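Fusarinine C esterase sidJ (Aspergillus fumigatus, PDB 6GUP) hydrolyses the ester bonds of the siderophore fusarinine C to give fusarinine and release iron, but does not hydrolyse triacetylfusarinine C. Local coordinates at residues 166-171 and 221-226; 250-255 and 300-305. All blocks are in the same frame, centred on the assembly; numbering follows the deposited sequence.

Interaction 1 of 2, residues 166-171 and 221-226; sequences VSDREA and LVYPAH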
loop_
_atom_site.group_PDB
_atom_site.type_symbol
_atom_site.label_atom_id
_atom_site.label_comp_id
_atom_site.label_asym_id
_atom_site.label_seq_id
_atom_site.Cartn_x
_atom_site.Cartn_y
_atom_site.Cartn_z
ATOM N N VAL A 166 -2.323 -21.928 1.634
ATOM C CA VAL A 166 -1.298 -22.771 1.028
ATOM C C VAL A 166 0.052 -22.477 1.678
ATOM O O VAL A 166 0.388 -21.319 1.935
ATOM C CB VAL A 166 -1.248 -22.524 -0.500
ATOM C CG1 VAL A 166 0.002 -23.117 -1.141
ATOM C CG2 VAL A 166 -2.499 -23.095 -1.159
ATOM N N SER A 167 0.815 -23.538 1.937
ATOM C CA SER A 167 2.163 -23.417 2.490
ATOM C C SER A 167 3.126 -22.862 1.442
ATOM O O SER A 167 3.301 -23.461 0.378
ATOM C CB SER A 167 2.666 -24.777 2.990
ATOM O OG SER A 167 4.050 -24.741 3.298
ATOM N N ASP A 168 3.731 -21.713 1.746
ATOM C CA ASP A 168 4.787 -21.135 0.905
ATOM C C ASP A 168 6.008 -22.047 0.847
ATOM O O ASP A 168 6.632 -22.185 -0.205
ATOM C CB ASP A 168 5.214 -19.753 1.418
ATOM C CG ASP A 168 4.168 -18.679 1.169
ATOM O OD1 ASP A 168 3.622 -18.608 0.047
ATOM O OD2 ASP A 168 3.902 -17.887 2.099
ATOM N N ARG A 169 6.345 -22.650 1.986
ATOM C CA ARG A 169 7.425 -23.636 2.066
ATOM C C ARG A 169 7.214 -24.782 1.074
ATOM O O ARG A 169 8.117 -25.110 0.302
ATOM C CB ARG A 169 7.556 -24.182 3.497
ATOM C CG ARG A 169 8.294 -25.507 3.595
ATOM C CD ARG A 169 8.438 -25.998 5.019
ATOM N NE ARG A 169 8.927 -27.377 5.001
ATOM C CZ ARG A 169 8.178 -28.482 5.084
ATOM N NH1 ARG A 169 8.778 -29.671 5.040
ATOM N NH2 ARG A 169 6.854 -28.432 5.242
ATOM N N GLU A 170 6.028 -25.385 1.112
ATOM C CA GLU A 170 5.693 -26.486 0.200
ATOM C C GLU A 170 5.497 -26.032 -1.249
ATOM O O GLU A 170 5.714 -26.820 -2.169
ATOM C CB GLU A 170 4.469 -27.265 0.693
ATOM C CG GLU A 170 4.784 -28.172 1.871
ATOM C CD GLU A 170 3.647 -29.105 2.223
ATOM O OE1 GLU A 170 2.485 -28.652 2.263
ATOM O OE2 GLU A 170 3.920 -30.296 2.483
ATOM N N ALA A 171 5.090 -24.778 -1.449
ATOM C CA ALA A 171 5.022 -24.194 -2.793
ATOM C C ALA A 171 6.404 -24.065 -3.437
ATOM O O ALA A 171 6.552 -24.310 -4.635
ATOM C CB ALA A 171 4.325 -22.842 -2.761
ATOM N N LEU A 221 12.169 -15.897 -9.332
ATOM C CA LEU A 221 12.305 -17.175 -10.041
ATOM C C LEU A 221 11.834 -18.356 -9.203
ATOM O O LEU A 221 11.342 -19.345 -9.752
ATOM C CB LEU A 221 13.758 -17.422 -10.456
ATOM C CG LEU A 221 14.419 -16.390 -11.371
ATOM C CD1 LEU A 221 15.768 -16.911 -11.840
ATOM C CD2 LEU A 221 13.537 -16.028 -12.557
ATOM N N VAL A 222 12.007 -18.257 -7.886
ATOM C CA VAL A 222 11.617 -19.322 -6.960
ATOM C C VAL A 222 10.353 -19.023 -6.149
ATOM O O VAL A 222 9.741 -19.956 -5.627
ATOM C CB VAL A 222 12.786 -19.714 -6.014
ATOM C CG1 VAL A 222 13.133 -18.605 -5.019
ATOM C CG2 VAL A 222 12.476 -21.017 -5.287
ATOM N N TYR A 223 9.959 -17.751 -6.046
ATOM C CA TYR A 223 8.833 -17.371 -5.198
ATOM C C TYR A 223 7.585 -16.979 -6.014
ATOM O O TYR A 223 7.557 -15.907 -6.622
ATOM C CB TYR A 223 9.247 -16.260 -4.226
ATOM C CG TYR A 223 8.327 -16.088 -3.028
ATOM C CD1 TYR A 223 7.727 -17.189 -2.393
ATOM C CD2 TYR A 223 8.077 -14.824 -2.503
ATOM C CE1 TYR A 223 6.896 -17.024 -1.298
ATOM C CE2 TYR A 223 7.251 -14.659 -1.401
ATOM C CZ TYR A 223 6.660 -15.756 -0.806
ATOM O OH TYR A 223 5.840 -15.584 0.284
ATOM N N PRO A 224 6.555 -17.863 -6.038
ATOM C CA PRO A 224 5.271 -17.649 -6.728
ATOM C C PRO A 224 4.550 -16.347 -6.383
ATOM O O PRO A 224 3.940 -15.737 -7.264
ATOM C CB PRO A 224 4.421 -18.832 -6.257
ATOM C CG PRO A 224 5.399 -19.906 -5.975
ATOM C CD PRO A 224 6.626 -19.222 -5.463
ATOM N N ALA A 225 4.607 -15.947 -5.113
ATOM C CA ALA A 225 4.020 -14.678 -4.665
ATOM C C ALA A 225 4.649 -13.458 -5.351
ATOM O O ALA A 225 3.971 -12.447 -5.541
ATOM C CB ALA A 225 4.128 -14.547 -3.154
ATOM N N HIS A 226 5.933 -13.563 -5.707
ATOM C CA HIS A 226 6.649 -12.534 -6.479
ATOM C C HIS A 226 6.720 -11.197 -5.722
ATOM O O HIS A 226 6.598 -10.118 -6.311
ATOM C CB HIS A 226 6.002 -12.365 -7.866
ATOM C CG HIS A 226 6.905 -11.760 -8.897
ATOM N ND1 HIS A 226 7.561 -10.562 -8.709
ATOM C CD2 HIS A 226 7.235 -12.175 -10.143
ATOM C CE1 HIS A 226 8.265 -10.273 -9.789
ATOM N NE2 HIS A 226 8.087 -11.237 -10.673
#

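Interaction 2 of 2, residues 250-255 and 300-305; sequences DLFSSD and SRWRNA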
loop_
_atom_site.group_PDB
_atom_site.type_symbol
_atom_site.label_atom_id
_atom_site.label_comp_id
_atom_site.label_asym_id
_atom_site.label_seq_id
_atom_site.Cartn_x
_atom_site.Cartn_y
_atom_site.Cartn_z
ATOM N N ASP A 250 4.607 -20.810 8.522
ATOM C CA ASP A 250 4.312 -22.197 8.171
ATOM C C ASP A 250 3.160 -22.772 9.011
ATOM O O ASP A 250 3.365 -23.588 9.913
ATOM C CB ASP A 250 5.591 -23.043 8.293
ATOM C CG ASP A 250 5.461 -24.411 7.647
ATOM O OD1 ASP A 250 4.609 -24.576 6.751
ATOM O OD2 ASP A 250 6.225 -25.322 8.031
ATOM N N LEU A 251 1.948 -22.325 8.689
ATOM C CA LEU A 251 0.720 -22.774 9.349
ATOM C C LEU A 251 0.023 -23.901 8.582
ATOM O O LEU A 251 -0.686 -24.706 9.188
ATOM C CB LEU A 251 -0.254 -21.599 9.509
ATOM C CG LEU A 251 0.204 -20.439 10.400
ATOM C CD1 LEU A 251 -0.676 -19.216 10.191
ATOM C CD2 LEU A 251 0.206 -20.846 11.866
ATOM N N PHE A 252 0.236 -23.964 7.263
ATOM C CA PHE A 252 -0.574 -24.799 6.369
ATOM C C PHE A 252 0.183 -25.940 5.669
ATOM O O PHE A 252 -0.330 -26.510 4.702
ATOM C CB PHE A 252 -1.253 -23.900 5.322
ATOM C CG PHE A 252 -2.019 -22.746 5.917
ATOM C CD1 PHE A 252 -3.027 -22.973 6.851
ATOM C CD2 PHE A 252 -1.741 -21.431 5.542
ATOM C CE1 PHE A 252 -3.738 -21.917 7.404
ATOM C CE2 PHE A 252 -2.450 -20.372 6.094
ATOM C CZ PHE A 252 -3.449 -20.615 7.026
ATOM N N SER A 253 1.378 -26.291 6.155
ATOM C CA SER A 253 2.135 -27.420 5.589
ATOM C C SER A 253 1.473 -28.758 5.920
ATOM O O SER A 253 0.980 -28.959 7.030
ATOM C CB SER A 253 3.592 -27.429 6.066
ATOM O OG SER A 253 4.379 -26.547 5.287
ATOM N N SER A 254 1.479 -29.663 4.945
ATOM C CA SER A 254 0.816 -30.963 5.059
ATOM C C SER A 254 1.499 -31.954 6.005
ATOM O O SER A 254 0.855 -32.900 6.460
ATOM C CB SER A 254 0.661 -31.598 3.672
ATOM O OG SER A 254 1.920 -31.938 3.115
ATOM N N ASP A 255 2.785 -31.744 6.297
ATOM C CA ASP A 255 3.549 -32.643 7.180
ATOM C C ASP A 255 3.683 -32.148 8.635
ATOM O O ASP A 255 4.491 -32.689 9.396
ATOM C CB ASP A 255 4.932 -32.953 6.571
ATOM C CG ASP A 255 5.831 -31.727 6.458
ATOM O OD1 ASP A 255 5.317 -30.587 6.463
ATOM O OD2 ASP A 255 7.062 -31.908 6.347
ATOM N N SER A 300 -9.283 -32.756 6.541
ATOM C CA SER A 300 -9.802 -33.566 7.652
ATOM C C SER A 300 -8.952 -33.426 8.916
ATOM O O SER A 300 -9.487 -33.403 10.024
ATOM C CB SER A 300 -9.913 -35.042 7.252
ATOM O OG SER A 300 -8.664 -35.559 6.831
ATOM N N ARG A 301 -7.634 -33.330 8.743
ATOM C CA ARG A 301 -6.721 -33.088 9.865
ATOM C C ARG A 301 -6.898 -31.688 10.470
ATOM O O ARG A 301 -6.818 -31.529 11.690
ATOM C CB ARG A 301 -5.267 -33.321 9.444
ATOM C CG ARG A 301 -4.964 -34.785 9.153
ATOM C CD ARG A 301 -3.507 -35.001 8.791
ATOM N NE ARG A 301 -2.656 -34.824 9.969
ATOM C CZ ARG A 301 -1.605 -34.005 10.079
ATOM N NH1 ARG A 301 -1.176 -33.247 9.065
ATOM N NH2 ARG A 301 -0.948 -33.962 11.238
ATOM N N TRP A 302 -7.147 -30.687 9.624
ATOM C CA TRP A 302 -7.492 -29.342 10.106
ATOM C C TRP A 302 -8.857 -29.332 10.797
ATOM O O TRP A 302 -9.014 -28.692 11.838
ATOM C CB TRP A 302 -7.483 -28.309 8.972
ATOM C CG TRP A 302 -6.128 -28.029 8.373
ATOM C CD1 TRP A 302 -4.910 -28.473 8.817
ATOM C CD2 TRP A 302 -5.860 -27.206 7.233
ATOM N NE1 TRP A 302 -3.907 -27.993 8.011
ATOM C CE2 TRP A 302 -4.460 -27.210 7.032
ATOM C CE3 TRP A 302 -6.667 -26.470 6.355
ATOM C CZ2 TRP A 302 -3.851 -26.506 5.987
ATOM C CZ3 TRP A 302 -6.059 -25.771 5.315
ATOM C CH2 TRP A 302 -4.663 -25.794 5.143
ATOM N N ARG A 303 -9.830 -30.038 10.219
ATOM C CA ARG A 303 -11.155 -30.186 10.834
ATOM C C ARG A 303 -11.057 -30.808 12.225
ATOM O O ARG A 303 -11.602 -30.266 13.189
ATOM C CB ARG A 303 -12.093 -31.027 9.951
ATOM C CG ARG A 303 -13.418 -31.368 10.623
ATOM C CD ARG A 303 -14.452 -31.946 9.674
ATOM N NE ARG A 303 -15.718 -32.165 10.377
ATOM C CZ ARG A 303 -16.880 -32.487 9.806
ATOM N NH1 ARG A 303 -16.986 -32.640 8.485
ATOM N NH2 ARG A 303 -17.958 -32.656 10.570
ATOM N N ASN A 304 -10.364 -31.940 12.314
ATOM C CA ASN A 304 -10.210 -32.670 13.577
ATOM C C ASN A 304 -9.410 -31.892 14.628
ATOM O O ASN A 304 -9.698 -31.994 15.822
ATOM C CB ASN A 304 -9.579 -34.049 13.337
ATOM C CG ASN A 304 -10.516 -35.010 12.619
ATOM O OD1 ASN A 304 -11.712 -35.073 12.913
ATOM N ND2 ASN A 304 -9.972 -35.775 11.678
ATOM N N ALA A 305 -8.416 -31.121 14.183
ATOM C CA ALA A 305 -7.692 -30.202 15.068
ATOM C C ALA A 305 -8.599 -29.066 15.549
ATOM O O ALA A 305 -8.633 -28.765 16.743
ATOM C CB ALA A 305 -6.463 -29.639 14.370
HETATM O O HOH W 1 -1.131 -27.677 8.151
HETATM O O HOH W 2 -1.592 -34.047 6.085
#

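Interaction 1 of 2, residues 166-171 and 221-226
Asp168 and Tyr223 meet where the first turn of helix 168-178 faces the loop after helix 216-222. Both segments belong to the mainly helical insert between strands 159-163 and 278-283 of an alpha/beta-hydrolase fold, the place where alpha/beta-hydrolases commonly carry a cap. The polar approach is loose. Asp168 OD2 lies 3.5 Å from Tyr223 OH, and the pair is packed rather than hydrogen-bonded. Asp168 OD1 sits obliquely to the ring, 3.9 Å from Tyr223 CE1. The carboxylate and ring planes are 71° apart. Tyr223 has CG anti to its backbone N (chi1 -162°), which brings the phenol end close to the helix start. The Tyr223 side chain also packs on Arg233 and Leu237 of helix 231-238.

The apolar part is small: Ala171 CB and Pro224 CG are 4.5 Å apart. Pro224 also touches Val175, one turn further along the same helix.

Each side also has its own local structure. Ser167 is the N-cap of helix 168-178, and Ser167 OG accepts from Glu170 N at 3.0 Å, nearly straight at 170°. Tyr223 to His226 form a type I beta turn. Within this turn, Ala225 CB lies 3.5 Å above one face of the Tyr223 ring, offset toward the rim.

Interaction 2 of 2, residues 250-255 and 300-305
Phe252 packs against the six-membered ring of Trp302, starting at its own CB. Phe252 CB lies 3.7 Å from Trp302 CZ2. CG comes next, a little further off, beside Trp302 CH2. Phe252 CD1 comes nearest of the ring atoms, 3.7 Å from Trp302 CH2 and just as near to Trp302 CZ2. The two rings are oblique, with planes at 57° and centroids 5.5 Å apart. With CG anti to the carbonyl carbon (chi1 -52°), the CD1 side of the ring is turned to the indole. Leu251 CB covers one face of the phenyl ring, over its centre. The Phe252 side chain also packs on Ser126, Gln127 and Leu130 of helix 125-134.

The contact joins a loop of the insert to the core of the alpha/beta-hydrolase fold. Helix 295-307 links parallel neighbours 278-283 and 320-322 in a beta-alpha-beta crossover. Trp302 also stacks on Phe265 and meets the ring of Phe282 on strand 278-283.

Two waters make the polar links. Water 1 accepts from Trp302 NE1 at 2.8 Å, in the indole plane. Water 1 donates to Ser253 O at 2.7 Å and also to Leu251 O, which ties the buried indole N-H to the loop backbone. Arg301 reaches the loop through a chain bent at chi3 (71°). Arg301 NH1 is 3.3 Å from Ser254 O, but the angle is too poor for a direct bond. Water 2 bridges the two atoms instead, donating to Ser254 O at 2.7 Å and accepting from Arg301 NH1. Arg301 NH2 donates to Leu256 O.

Overall arrangement
Interactions 1 and 2 follow one another along the chain, with centres about 18 Å apart. They still touch directly, through segments 166-171 and 250-255. Ser167 OG and Ser253 OG are 2.7 Å apart, a probable hydrogen bond. Glu170 OE2 and Ser254 OG make another at 2.7 Å. Between the same two segments, Arg169 NH2 forms a salt bridge with Asp255 OD1. Segment 250-255 therefore lies between helix 168-178 and helix 295-307. The probable catalytic triad is Ser123, His327 and Asp286, with Ser123 on a GxSxG nucleophile elbow. Segment 166-171 borders it: Val166 packs on Asp286, and Asp168 on Thr124, next to Ser123. Interaction 2 reaches the helix after the elbow through Phe252.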